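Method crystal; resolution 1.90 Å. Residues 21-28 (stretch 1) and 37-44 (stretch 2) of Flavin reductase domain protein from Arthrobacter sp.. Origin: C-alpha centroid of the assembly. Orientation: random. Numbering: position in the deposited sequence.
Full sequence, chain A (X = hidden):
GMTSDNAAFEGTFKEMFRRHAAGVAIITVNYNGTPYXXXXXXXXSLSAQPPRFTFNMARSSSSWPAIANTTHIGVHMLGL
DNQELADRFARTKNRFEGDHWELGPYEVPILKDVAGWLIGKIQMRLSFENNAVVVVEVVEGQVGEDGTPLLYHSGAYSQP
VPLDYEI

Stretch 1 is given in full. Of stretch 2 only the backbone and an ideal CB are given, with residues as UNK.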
# COMPACT_ATOMS: atom_id res chain seq x y z
N ALA A 21 7.67 -4.87 -1.51
CA ALA A 21 8.18 -3.83 -0.61
C ALA A 21 7.08 -2.80 -0.30
O ALA A 21 6.03 -2.73 -0.96
CB ALA A 21 9.37 -3.14 -1.26
N ALA A 22 7.32 -1.95 0.69
CA ALA A 22 6.30 -1.00 1.09
C ALA A 22 6.91 0.21 1.79
O ALA A 22 7.97 0.09 2.38
CB ALA A 22 5.32 -1.71 2.03
N GLY A 23 6.26 1.35 1.70
CA GLY A 23 6.65 2.49 2.50
C GLY A 23 6.12 2.36 3.90
O GLY A 23 5.18 1.64 4.13
N VAL A 24 6.69 3.12 4.84
CA VAL A 24 6.36 2.98 6.25
C VAL A 24 5.74 4.29 6.72
O VAL A 24 6.33 5.34 6.51
CB VAL A 24 7.63 2.58 7.09
CG1 VAL A 24 7.27 2.33 8.58
CG2 VAL A 24 8.30 1.34 6.47
N ALA A 25 4.53 4.19 7.31
CA ALA A 25 3.85 5.31 7.95
C ALA A 25 3.50 4.91 9.39
O ALA A 25 3.63 3.76 9.74
CB ALA A 25 2.56 5.68 7.15
N ILE A 26 3.09 5.87 10.23
CA ILE A 26 2.53 5.58 11.55
C ILE A 26 1.17 6.25 11.72
O ILE A 26 0.98 7.45 11.36
CB ILE A 26 3.44 5.99 12.75
CG1 ILE A 26 4.77 5.23 12.70
CG2 ILE A 26 2.66 5.71 14.02
CD1 ILE A 26 5.93 5.85 13.48
N ILE A 27 0.21 5.47 12.22
CA ILE A 27 -1.17 5.94 12.45
C ILE A 27 -1.29 6.20 13.93
O ILE A 27 -0.82 5.40 14.70
CB ILE A 27 -2.21 4.88 12.05
CG1 ILE A 27 -2.14 4.63 10.56
CG2 ILE A 27 -3.68 5.29 12.47
CD1 ILE A 27 -2.83 5.69 9.73
N THR A 28 -1.93 7.31 14.29
CA THR A 28 -2.12 7.68 15.72
C THR A 28 -3.61 7.93 15.95
O THR A 28 -4.31 8.33 15.04
CB THR A 28 -1.33 8.89 16.08
OG1 THR A 28 -1.70 9.99 15.18
CG2 THR A 28 0.18 8.54 16.04
N UNK A 37 -1.20 4.25 18.74
CA UNK A 37 -0.65 4.42 17.39
C UNK A 37 0.11 3.20 16.97
O UNK A 37 0.48 2.38 17.80
CB UNK A 37 0.26 5.65 17.32
N UNK A 38 0.36 3.05 15.68
CA UNK A 38 1.00 1.85 15.23
C UNK A 38 1.65 2.06 13.86
O UNK A 38 1.18 2.86 13.06
CB UNK A 38 -0.01 0.70 15.18
N UNK A 39 2.76 1.38 13.62
CA UNK A 39 3.46 1.42 12.35
C UNK A 39 2.61 0.65 11.38
O UNK A 39 2.05 -0.35 11.75
CB UNK A 39 4.88 0.85 12.45
N UNK A 40 2.60 1.07 10.12
CA UNK A 40 1.76 0.51 9.10
C UNK A 40 2.48 0.54 7.75
O UNK A 40 3.17 1.49 7.41
CB UNK A 40 0.43 1.27 9.03
N UNK A 41 2.38 -0.55 7.02
CA UNK A 41 2.89 -0.60 5.65
C UNK A 41 1.80 -0.60 4.57
O UNK A 41 2.11 -0.74 3.38
CB UNK A 41 3.76 -1.85 5.48
N UNK A 42 0.54 -0.41 4.93
CA UNK A 42 -0.54 -0.51 3.93
C UNK A 42 -1.21 0.80 3.54
O UNK A 42 -2.20 0.82 2.80
CB UNK A 42 -1.62 -1.46 4.46
N UNK A 43 -0.67 1.90 4.01
CA UNK A 43 -1.30 3.18 3.81
C UNK A 43 -1.16 3.43 2.31
O UNK A 43 -0.08 3.24 1.78
CB UNK A 43 -0.67 4.29 4.66
N UNK A 44 -2.25 3.84 1.66
CA UNK A 44 -2.29 4.09 0.19
C UNK A 44 -3.24 5.22 -0.04
O UNK A 44 -4.28 5.32 0.62
CB UNK A 44 -2.72 2.86 -0.61

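The two stretches run antiparallel: the axes of strands 25-28 and 37-40 come within 4.5 Å, with 155° between their N-to-C directions. Two wide pairs, 25 with 40 and 27 with 38, carry the backbone hydrogen bonds; two narrow pairs, 26 with 39 and 28 with 37, do not. This register fixes which side of the sheet each position faces for positions 37 to 40.

Position 37 lies in a narrow pair, its CA 3.9 Å from Thr28 CA, and an ideal CB here would sit 3.2 Å from Thr28 CG2, which is tight. The same CB would come 2.8 Å from Ile27 O, a supporting sign of lower certainty because the place of that oxygen is less sure. Phi/psi of -172/162 is extended and does not by itself demand glycine, so the argument rests on space. Little beyond glycine is comfortable here, alanine at most with some adjustment. The residue is Gly37, which leaves the space beside Thr28 CG2 free.

Position 38 shares its sheet face with Ile27. Its backbone is bonded both ways: Ile27 N donates to the O of 38 at 2.9 Å and 169°, the firmer of the two, and the N of 38 donates to Ile27 O, the less certain oxygen, at 2.8 Å. The ideal CB stands 4.8 Å from Ile27 O, leaving room for a long apolar chain that could reach back over the isoleucine; leucine, methionine or an aromatic residue would suit. It is Phe38, with chi1 at 53° (p). The ring covers Ile27, whose CB lies 3.6 Å from Phe38 CZ and 3.9 Å from the ring centroid, 23° off the normal, a CH-pi contact over the face.

Position 39 turns to the opposite face, alongside Ile26. Its ideal CB is 4.4 Å from Ile26 CG1 and 4.8 Å from Val24 CG1, so a beta-branched residue, valine, isoleucine or threonine, is natural. Thr39 (chi1 m) places CG2 3.5 Å from Val24 CG1 and OG1 3.8 Å from Ile26 CG1; the hydroxyl is hydrogen-bonded elsewhere in the structure.

Position 40 returns to the face of Ala25 and Ile27. Ala25 N donates to its O at 3.0 Å and an angle of 176°, while its N donates to Ala25 O at 2.9 Å. With the ideal CB 4.5 Å from Ile27 CG1, a small or modest apolar group would fit. Ala40 is deposited; its O also accepts from water 1 at 2.8 Å, and that water donates to Gly23 O at 3.1 Å, linking the two stretches beyond the 25-40 pair.

At 41 phi/psi changes to -108/8, and CA-to-CB points sideways, the ideal CB 3.8 Å from Ala22 CB. Small or beta-branched residues, polar or apolar, are plausible. Thr41 (chi1 p) brings CG2 to 4.4 Å from Val24 CG2, and its CA makes a CA-H...O contact of 3.5 Å with Gly23 O.

Position 42 points away, leaving the choice open to many residues; it is Ser42.

Position 43 points toward stretch 1, its ideal CB 4.3 Å from Ala25 CB, inviting a branched aliphatic chain. Val43 (chi1 t) sets CG2 3.9 Å from Ala25 CB and 4.4 Å from Ile27 CD1.

Position 44 is out of reach, so stretch 1 imposes nothing; the residue is Ala44.

Stretch 2 37-44: GFTATSVA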
# COMPACT_ATOMS: atom_id res chain seq x y z
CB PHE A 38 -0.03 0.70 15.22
CG PHE A 38 -1.27 1.02 14.45
CD1 PHE A 38 -2.33 1.74 15.04
CD2 PHE A 38 -1.38 0.66 13.13
CE1 PHE A 38 -3.47 2.07 14.32
CE2 PHE A 38 -2.51 0.99 12.40
CZ PHE A 38 -3.58 1.69 13.03
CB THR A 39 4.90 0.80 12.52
OG1 THR A 39 5.62 1.64 13.41
CG2 THR A 39 5.72 0.66 11.21
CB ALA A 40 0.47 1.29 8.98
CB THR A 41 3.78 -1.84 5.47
OG1 THR A 41 3.11 -2.98 6.02
CG2 THR A 41 5.12 -1.67 6.20
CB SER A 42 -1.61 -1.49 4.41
OG SER A 42 -2.13 -1.12 5.68
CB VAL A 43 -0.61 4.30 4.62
CG1 VAL A 43 -1.07 5.64 4.16
CG2 VAL A 43 -0.89 4.13 6.16
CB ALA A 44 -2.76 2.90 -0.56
O HOH W 1 2.23 2.42 4.89
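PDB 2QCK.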